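Long-range contacts in carbohydrate binding module family 33 and 10 domain protein (PDB 6RW7), which is an AA10 lytic polysaccharide monooxygenase, a copper-dependent oxidoreductase that probably binds cellulose and breaks its chains oxidatively, represented here by its catalytic domain: residues S50-H55 / T191-F196; G105-D110 / W185-H190. All coordinates share one frame; numbering follows the deposited sequence.

Contact 1 of 2, residues S50-H55 / T191-F196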
ATOM      1  N   SER A  50      -4.677   7.675  -5.817  1.00 11.24           N
ATOM      2  CA  SER A  50      -6.085   7.933  -5.429  1.00 10.73           C
ATOM      3  C   SER A  50      -6.795   6.663  -4.986  1.00 10.78           C
ATOM      4  O   SER A  50      -7.981   6.538  -5.293  1.00  9.78           O
ATOM      5  CB  SER A  50      -6.807   8.594  -6.563  1.00 11.27           C
ATOM      6  OG  SER A  50      -6.076   9.719  -7.023  1.00 12.70           O
ATOM      7  N   VAL A  51      -6.108   5.758  -4.288  1.00 10.14           N
ATOM      8  CA  VAL A  51      -6.818   4.605  -3.675  1.00 10.00           C
ATOM      9  C   VAL A  51      -7.309   5.110  -2.319  1.00  9.91           C
ATOM     10  O   VAL A  51      -6.484   5.237  -1.398  1.00  9.63           O
ATOM     11  CB  VAL A  51      -5.954   3.341  -3.554  1.00  9.97           C
ATOM     12  CG1 VAL A  51      -6.840   2.201  -3.106  1.00 10.56           C
ATOM     13  CG2 VAL A  51      -5.262   2.982  -4.863  1.00  9.92           C
ATOM     14  N   VAL A  52      -8.592   5.470  -2.228  1.00  9.22           N
ATOM     15  CA  VAL A  52      -9.079   6.402  -1.176  1.00  9.83           C
ATOM     16  C   VAL A  52     -10.445   6.001  -0.631  1.00 10.33           C
ATOM     17  O   VAL A  52     -11.292   5.471  -1.386  1.00 11.13           O
ATOM     18  CB  VAL A  52      -9.086   7.860  -1.692  1.00 10.31           C
ATOM     19  CG1 VAL A  52     -10.078   8.072  -2.822  1.00 10.39           C
ATOM     20  CG2 VAL A  52      -9.298   8.872  -0.575  1.00 10.29           C
ATOM     21  N   ALA A  53     -10.624   6.297   0.652  1.00 10.20           N
ATOM     22  CA  ALA A  53     -11.921   6.198   1.338  1.00 10.22           C
ATOM     23  C   ALA A  53     -12.004   7.303   2.379  1.00  9.92           C
ATOM     24  O   ALA A  53     -11.015   8.019   2.595  1.00 10.38           O
ATOM     25  CB  ALA A  53     -12.067   4.829   1.958  1.00 10.13           C
ATOM     26  N   HIS A  54     -13.147   7.406   3.055  1.00 10.46           N
ATOM     27  CA  HIS A  54     -13.346   8.374   4.142  1.00 10.38           C
ATOM     28  C   HIS A  54     -13.907   7.622   5.339  1.00 11.02           C
ATOM     29  O   HIS A  54     -15.102   7.698   5.575  1.00 11.96           O
ATOM     30  CB  HIS A  54     -14.253   9.522   3.693  1.00 10.15           C
ATOM     31  CG  HIS A  54     -13.625  10.340   2.630  1.00 10.69           C
ATOM     32  ND1 HIS A  54     -13.741  10.018   1.298  1.00 11.57           N
ATOM     33  CD2 HIS A  54     -12.850  11.440   2.704  1.00 11.60           C
ATOM     34  CE1 HIS A  54     -13.034  10.875   0.585  1.00 12.04           C
ATOM     35  NE2 HIS A  54     -12.511  11.780   1.429  1.00 13.27           N
ATOM     36  N   HIS A  55     -13.035   6.915   6.041  1.00 10.93           N
ATOM     37  CA  HIS A  55     -13.398   6.120   7.236  1.00 10.67           C
ATOM     38  C   HIS A  55     -12.117   5.695   7.936  1.00 10.80           C
ATOM     39  O   HIS A  55     -11.028   6.157   7.530  1.00 11.04           O
ATOM     40  CB  HIS A  55     -14.304   4.953   6.851  1.00 10.75           C
ATOM     41  CG  HIS A  55     -13.724   4.006   5.865  1.00 10.48           C
ATOM     42  ND1 HIS A  55     -12.436   3.455   5.984  1.00 10.62           N
ATOM     43  CD2 HIS A  55     -14.256   3.492   4.739  1.00 10.50           C
ATOM     44  CE1 HIS A  55     -12.246   2.641   4.972  1.00 10.32           C
ATOM     45  NE2 HIS A  55     -13.330   2.648   4.186  1.00 11.01           N
ATOM     46  N   THR A 191     -11.933  14.954   7.983  1.00 12.92           N
ATOM     47  CA  THR A 191     -12.279  14.310   6.699  1.00 12.09           C
ATOM     48  C   THR A 191     -12.371  12.791   6.812  1.00 11.87           C
ATOM     49  O   THR A 191     -13.047  12.170   5.973  1.00 11.89           O
ATOM     50  CB  THR A 191     -11.249  14.615   5.599  1.00 11.99           C
ATOM     51  OG1 THR A 191      -9.971  14.000   5.860  1.00 11.19           O
ATOM     52  CG2 THR A 191     -11.095  16.105   5.360  1.00 12.42           C
ATOM     53  N   TYR A 192     -11.586  12.201   7.720  1.00 11.17           N
ATOM     54  CA  TYR A 192     -11.324  10.738   7.783  1.00 11.49           C
ATOM     55  C   TYR A 192     -10.789  10.222   6.449  1.00 11.17           C
ATOM     56  O   TYR A 192     -10.823   9.019   6.192  1.00 11.02           O
ATOM     57  CB  TYR A 192     -12.554   9.937   8.226  1.00 12.78           C
ATOM     58  CG  TYR A 192     -12.735   9.878   9.728  1.00 14.47           C
ATOM     59  CD1 TYR A 192     -11.738   9.401  10.558  1.00 14.70           C
ATOM     60  CD2 TYR A 192     -13.887  10.359  10.323  1.00 16.12           C
ATOM     61  CE1 TYR A 192     -11.898   9.361  11.940  1.00 15.39           C
ATOM     62  CE2 TYR A 192     -14.073  10.301  11.694  1.00 16.30           C
ATOM     63  CZ  TYR A 192     -13.071   9.813  12.512  1.00 16.51           C
ATOM     64  OH  TYR A 192     -13.271   9.812  13.870  1.00 19.01           O
ATOM     65  N   GLU A 193     -10.232  11.087   5.620  1.00 10.46           N
ATOM     66  CA  GLU A 193      -9.730  10.625   4.303  1.00 10.78           C
ATOM     67  C   GLU A 193      -8.516   9.727   4.544  1.00  9.86           C
ATOM     68  O   GLU A 193      -7.672  10.048   5.391  1.00 11.01           O
ATOM     69  CB  GLU A 193      -9.374  11.820   3.431  1.00 11.77           C
ATOM     70  CG  GLU A 193      -9.031  11.457   2.019  1.00 12.66           C
ATOM     71  CD  GLU A 193      -8.991  12.673   1.135  1.00 14.80           C
ATOM     72  OE1 GLU A 193      -7.936  13.322   1.078  1.00 16.06           O
ATOM     73  OE2 GLU A 193     -10.075  13.029   0.610  1.00 19.25           O
ATOM     74  N   ARG A 194      -8.488   8.613   3.842  1.00  9.22           N
ATOM     75  CA  ARG A 194      -7.514   7.520   4.084  1.00  9.48           C
ATOM     76  C   ARG A 194      -7.071   6.970   2.735  1.00  9.46           C
ATOM     77  O   ARG A 194      -7.921   6.782   1.855  1.00  8.98           O
ATOM     78  CB  ARG A 194      -8.174   6.433   4.929  1.00  9.58           C
ATOM     79  CG  ARG A 194      -7.256   5.293   5.355  1.00  9.35           C
ATOM     80  CD  ARG A 194      -7.987   4.372   6.338  1.00  9.45           C
ATOM     81  NE  ARG A 194      -8.230   5.129   7.565  1.00 10.03           N
ATOM     82  CZ  ARG A 194      -7.448   5.157   8.641  1.00 10.09           C
ATOM     83  NH1 ARG A 194      -6.404   4.346   8.783  1.00 10.19           N
ATOM     84  NH2 ARG A 194      -7.712   6.021   9.604  1.00 10.73           N
ATOM     85  N   PHE A 195      -5.770   6.724   2.585  1.00  9.42           N
ATOM     86  CA  PHE A 195      -5.184   6.195   1.337  1.00  9.62           C
ATOM     87  C   PHE A 195      -4.582   4.830   1.616  1.00  9.47           C
ATOM     88  O   PHE A 195      -4.161   4.560   2.765  1.00  9.52           O
ATOM     89  CB  PHE A 195      -4.156   7.173   0.775  1.00  9.79           C
ATOM     90  CG  PHE A 195      -4.805   8.468   0.384  1.00  9.79           C
ATOM     91  CD1 PHE A 195      -4.922   9.489   1.307  1.00 10.79           C
ATOM     92  CD2 PHE A 195      -5.338   8.635  -0.889  1.00  9.96           C
ATOM     93  CE1 PHE A 195      -5.578  10.660   0.960  1.00 10.68           C
ATOM     94  CE2 PHE A 195      -6.012   9.796  -1.225  1.00 10.64           C
ATOM     95  CZ  PHE A 195      -6.133  10.794  -0.295  1.00 10.52           C
ATOM     96  N   PHE A 196      -4.643   3.969   0.616  1.00  9.38           N
ATOM     97  CA  PHE A 196      -4.285   2.542   0.735  1.00  9.79           C
ATOM     98  C   PHE A 196      -3.171   2.195  -0.241  1.00  9.61           C
ATOM     99  O   PHE A 196      -3.178   2.655  -1.351  1.00  9.48           O
ATOM    100  CB  PHE A 196      -5.513   1.659   0.486  1.00  9.76           C
ATOM    101  CG  PHE A 196      -6.662   1.998   1.388  1.00  9.77           C
ATOM    102  CD1 PHE A 196      -7.575   2.977   1.032  1.00  9.99           C
ATOM    103  CD2 PHE A 196      -6.785   1.385   2.620  1.00  9.97           C
ATOM    104  CE1 PHE A 196      -8.608   3.305   1.889  1.00 10.06           C
ATOM    105  CE2 PHE A 196      -7.824   1.713   3.478  1.00 10.46           C
ATOM    106  CZ  PHE A 196      -8.726   2.683   3.105  1.00  9.98           C
TER
HETATM  107  O   HOH W   1      -8.924   8.353   8.324  1.00 11.66           O
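Val-52, Ala-53 and His-54 pair with Phe-195, Arg-194 and Glu-193, adding the short strand 52-54 antiparallel to strand 193-202 of the mixed sheet, beside the copper(I) site. Ala-53 and Arg-194 form the hydrogen-bonded pair: Ala-53 N reaches Arg-194 O at 3.0 Å, and Arg-194 N returns to Ala-53 O at 2.9 Å. Val-52, His-54, Glu-193 and Phe-195 share the copper-side face. There Val-52 CG2 meets Phe-195 CE2 at 3.5 Å, the two side chains running alongside each other, while Phe-195 CZ stands 3.5 Å from the copper(I) ion. With CG anti to the backbone N (chi1 -172°), Glu-193 lies beside His-54, and its OE2 accepts from His-54 NE2 at 2.9 Å through the anti lone pair; OE1 bridges to Arg-187. An alanine at Glu-193 would probably leave His-54 NE2 and Arg-187 NH1 without their carboxylate partner and open a gap beside Val-52 CG2. On the other face, Arg-194 NE donates to His-55 O at 3.0 Å, and its terminal nitrogens salt-bridge to Glu-184 and Glu-113. Because His-54 ND1 is also hydrogen-bonded to Glu-73, the ring sits between two carboxylates, which would tend to favour its protonated form.

Contact 2 of 2, residues G105-D110 / W185-H190; sequences GPHFSD and WGRNEH. With CU1 (copper (I) ion), chain D.
His-107, which with the N-terminal His-1 forms the histidine brace of the LPMO copper site, presents one ring face to Arg-187 and lies close to Trp-185. His-107 NE2 binds the copper(I) ion at 2.0 Å. The guanidinium of Arg-187 lies flat on the imidazole, centres 4.0 Å apart and planes at 12°, with NH1 above the middle of the ring. Gly-105 O lies against the opposite face, offset toward the rim, holding the ring between arginine and loop. A bend at chi3 (64°) in Arg-187 sets NE toward Asp-110, whose CG lies between its backbone N and carbonyl carbon, on the arginine's side. The grip is side-on: Arg-187 NE reaches Asp-110 OD1 and Arg-187 NH2 reaches Asp-110 OD2, each at 2.9 Å, although the carboxylate and guanidinium planes are 44° apart. This two-point salt bridge fixes the rotation of the guanidinium that backs the copper ligand, a second-shell role. Asn-188 N adds a backbone bond to Asp-110 O, and water 2 lies within hydrogen-bonding reach of Asp-110 OD2 and Asn-188 OD1. The indole of Trp-185, its NE1 hydrogen-bonded to Thr-111 OG1, sets CH2 3.7 Å from His-107 CD2 and 3.5 Å from Gly-105 O.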
ATOM      1  N   GLY A 105      -0.852  15.305  -2.991  1.00 12.19           N
ATOM      2  CA  GLY A 105      -1.830  15.858  -2.043  1.00 12.86           C
ATOM      3  C   GLY A 105      -1.231  15.852  -0.649  1.00 12.66           C
ATOM      4  O   GLY A 105      -1.455  14.914   0.120  1.00 12.19           O
ATOM      5  N   PRO A 106      -0.348  16.825  -0.329  1.00 12.64           N
ATOM      6  CA  PRO A 106       0.504  16.721   0.851  1.00 12.27           C
ATOM      7  C   PRO A 106      -0.199  17.189   2.129  1.00 12.19           C
ATOM      8  O   PRO A 106       0.133  18.222   2.718  1.00 13.24           O
ATOM      9  CB  PRO A 106       1.714  17.565   0.447  1.00 13.57           C
ATOM     10  CG  PRO A 106       1.098  18.664  -0.393  1.00 13.77           C
ATOM     11  CD  PRO A 106       0.023  17.955  -1.193  1.00 13.60           C
ATOM     12  N   HIS A 107      -1.137  16.364   2.575  1.00 11.87           N
ATOM     13  CA  HIS A 107      -2.002  16.635   3.746  1.00 12.05           C
ATOM     14  C   HIS A 107      -1.227  16.335   5.049  1.00 10.99           C
ATOM     15  O   HIS A 107      -1.715  15.547   5.877  1.00 11.61           O
ATOM     16  CB  HIS A 107      -3.279  15.784   3.692  1.00 13.19           C
ATOM     17  CG  HIS A 107      -3.939  15.668   2.362  1.00 15.23           C
ATOM     18  ND1 HIS A 107      -4.495  16.756   1.718  1.00 16.56           N
ATOM     19  CD2 HIS A 107      -4.174  14.593   1.576  1.00 14.82           C
ATOM     20  CE1 HIS A 107      -5.028  16.358   0.575  1.00 16.71           C
ATOM     21  NE2 HIS A 107      -4.847  15.028   0.464  1.00 15.43           N
ATOM     22  N   PHE A 108      -0.090  16.974   5.272  1.00 11.17           N
ATOM     23  CA  PHE A 108       0.691  16.835   6.523  1.00 11.33           C
ATOM     24  C   PHE A 108      -0.137  17.307   7.716  1.00 11.72           C
ATOM     25  O   PHE A 108      -0.116  16.655   8.753  1.00 12.07           O
ATOM     26  CB  PHE A 108       1.985  17.636   6.431  1.00 11.26           C
ATOM     27  CG  PHE A 108       3.029  17.022   5.536  1.00 11.89           C
ATOM     28  CD1 PHE A 108       3.748  15.916   5.949  1.00 11.94           C
ATOM     29  CD2 PHE A 108       3.335  17.583   4.304  1.00 12.28           C
ATOM     30  CE1 PHE A 108       4.749  15.379   5.150  1.00 11.49           C
ATOM     31  CE2 PHE A 108       4.330  17.049   3.502  1.00 12.73           C
ATOM     32  CZ  PHE A 108       5.032  15.937   3.921  1.00 12.33           C
ATOM     33  N   SER A 109      -0.827  18.436   7.568  1.00 12.67           N
ATOM     34  CA  SER A 109      -1.377  19.218   8.704  1.00 13.01           C
ATOM     35  C   SER A 109      -2.428  18.441   9.508  1.00 11.88           C
ATOM     36  O   SER A 109      -2.610  18.800  10.685  1.00 13.10           O
ATOM     37  CB  SER A 109      -1.924  20.544   8.244  1.00 13.77           C
ATOM     38  OG  SER A 109      -3.127  20.353   7.511  1.00 14.92           O
ATOM     39  N   ASP A 110      -3.123  17.456   8.930  1.00 11.88           N
ATOM     40  CA  ASP A 110      -4.125  16.665   9.682  1.00 11.79           C
ATOM     41  C   ASP A 110      -3.860  15.168   9.467  1.00 10.74           C
ATOM     42  O   ASP A 110      -4.763  14.379   9.729  1.00 11.56           O
ATOM     43  CB  ASP A 110      -5.558  17.116   9.363  1.00 12.78           C
ATOM     44  CG  ASP A 110      -5.915  16.970   7.894  1.00 14.17           C
ATOM     45  OD1 ASP A 110      -5.062  16.475   7.107  1.00 12.82           O
ATOM     46  OD2 ASP A 110      -7.061  17.365   7.539  1.00 14.72           O
ATOM     47  N   TRP A 185      -2.746   5.249   5.131  1.00  8.28           N
ATOM     48  CA  TRP A 185      -2.373   6.598   5.609  1.00  8.71           C
ATOM     49  C   TRP A 185      -3.683   7.307   5.922  1.00  8.59           C
ATOM     50  O   TRP A 185      -4.436   7.568   4.980  1.00  9.26           O
ATOM     51  CB  TRP A 185      -1.493   7.321   4.591  1.00  8.91           C
ATOM     52  CG  TRP A 185      -1.405   8.798   4.792  1.00  8.60           C
ATOM     53  CD1 TRP A 185      -1.273   9.475   5.970  1.00  9.34           C
ATOM     54  CD2 TRP A 185      -1.442   9.779   3.746  1.00  9.15           C
ATOM     55  NE1 TRP A 185      -1.257  10.818   5.730  1.00  9.56           N
ATOM     56  CE2 TRP A 185      -1.368  11.033   4.382  1.00  9.85           C
ATOM     57  CE3 TRP A 185      -1.545   9.721   2.348  1.00  9.85           C
ATOM     58  CZ2 TRP A 185      -1.406  12.222   3.662  1.00  9.83           C
ATOM     59  CZ3 TRP A 185      -1.569  10.902   1.642  1.00 10.22           C
ATOM     60  CH2 TRP A 185      -1.520  12.133   2.297  1.00 10.15           C
ATOM     61  N   GLY A 186      -3.949   7.561   7.197  1.00  9.23           N
ATOM     62  CA  GLY A 186      -5.235   8.148   7.602  1.00  9.46           C
ATOM     63  C   GLY A 186      -5.078   9.563   8.097  1.00 10.06           C
ATOM     64  O   GLY A 186      -4.221   9.832   8.977  1.00 10.56           O
ATOM     65  N   ARG A 187      -5.919  10.449   7.581  1.00 10.49           N
ATOM     66  CA  ARG A 187      -6.097  11.809   8.129  1.00 10.64           C
ATOM     67  C   ARG A 187      -7.090  11.732   9.289  1.00 11.40           C
ATOM     68  O   ARG A 187      -7.777  10.712   9.468  1.00 11.40           O
ATOM     69  CB  ARG A 187      -6.558  12.745   7.009  1.00 10.91           C
ATOM     70  CG  ARG A 187      -5.508  12.910   5.923  1.00 11.18           C
ATOM     71  CD  ARG A 187      -6.016  13.646   4.709  1.00 11.55           C
ATOM     72  NE  ARG A 187      -6.390  15.017   5.020  1.00 11.69           N
ATOM     73  CZ  ARG A 187      -7.158  15.793   4.253  1.00 12.67           C
ATOM     74  NH1 ARG A 187      -7.608  15.366   3.086  1.00 13.19           N
ATOM     75  NH2 ARG A 187      -7.480  16.992   4.664  1.00 13.83           N
ATOM     76  N   ASN A 188      -7.165  12.810  10.048  1.00 10.87           N
ATOM     77  CA  ASN A 188      -7.987  12.842  11.264  1.00 11.42           C
ATOM     78  C   ASN A 188      -9.470  12.980  10.893  1.00 11.39           C
ATOM     79  O   ASN A 188      -9.829  13.023   9.709  1.00 11.25           O
ATOM     80  CB  ASN A 188      -7.466  13.922  12.202  1.00 12.49           C
ATOM     81  CG  ASN A 188      -7.963  15.303  11.860  1.00 13.03           C
ATOM     82  OD1 ASN A 188      -8.403  15.580  10.745  1.00 12.92           O
ATOM     83  ND2 ASN A 188      -7.919  16.160  12.860  1.00 15.49           N
ATOM     84  N   GLU A 189     -10.300  13.100  11.919  1.00 13.40           N
ATOM     85  CA  GLU A 189     -11.772  13.066  11.809  1.00 15.17           C
ATOM     86  C   GLU A 189     -12.322  14.253  11.011  1.00 14.50           C
ATOM     87  O   GLU A 189     -13.494  14.152  10.629  1.00 16.24           O
ATOM     88  CB  GLU A 189     -12.355  13.047  13.222  1.00 18.78           C
ATOM     89  CG  GLU A 189     -12.072  14.329  13.968  1.00 21.14           C
ATOM     90  CD  GLU A 189     -12.666  14.419  15.353  1.00 28.06           C
ATOM     91  OE1 GLU A 189     -13.572  13.615  15.656  1.00 34.58           O
ATOM     92  OE2 GLU A 189     -12.249  15.319  16.101  1.00 37.19           O
ATOM     93  N   HIS A 190     -11.571  15.319  10.721  1.00 13.54           N
ATOM     94  CA  HIS A 190     -12.139  16.445   9.931  1.00 14.61           C
ATOM     95  C   HIS A 190     -12.666  15.892   8.591  1.00 14.57           C
ATOM     96  O   HIS A 190     -13.717  16.359   8.122  1.00 13.70           O
ATOM     97  CB  HIS A 190     -11.123  17.568   9.698  1.00 16.99           C
ATOM     98  CG  HIS A 190     -11.728  18.788   9.086  1.00 19.02           C
ATOM     99  ND1 HIS A 190     -12.506  19.662   9.818  1.00 21.90           N
ATOM    100  CD2 HIS A 190     -11.708  19.262   7.823  1.00 21.98           C
ATOM    101  CE1 HIS A 190     -12.924  20.633   9.026  1.00 22.28           C
ATOM    102  NE2 HIS A 190     -12.447  20.420   7.809  1.00 22.42           N
TER
HETATM  103 CU   CU1 D 303      -5.124  14.016  -1.198  1.00 14.51          CU
HETATM  104  O   HOH W   2      -8.868  15.312   8.002  1.00 11.54           O
HETATM  105  O   HOH W   3      -4.986  16.123  -2.629  1.00 42.45           O

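How the contacts relate
The segments come along the chain in the order 50-55, 105-110, 185-190 and 191-196, so contact 2 falls wholly between the two halves of contact 1. Segments 185-190 and 191-196 are consecutive, spanning the turn between strands 178-187 and 193-202, which are antiparallel neighbours in the mixed sheet. The contact centres lie about 9 Å apart. The join is direct: Phe-195 O is 2.8 Å from Trp-185 N, a probable hydrogen bond, and Glu-193 OE1 stands 3.6 Å from His-107 NE2. One hairpin thus places Phe-195 and Glu-193 beside the copper(I) site and Arg-187 behind its ligand His-107, while the loop 105-110 supplies one of the two histidines that bind copper(I).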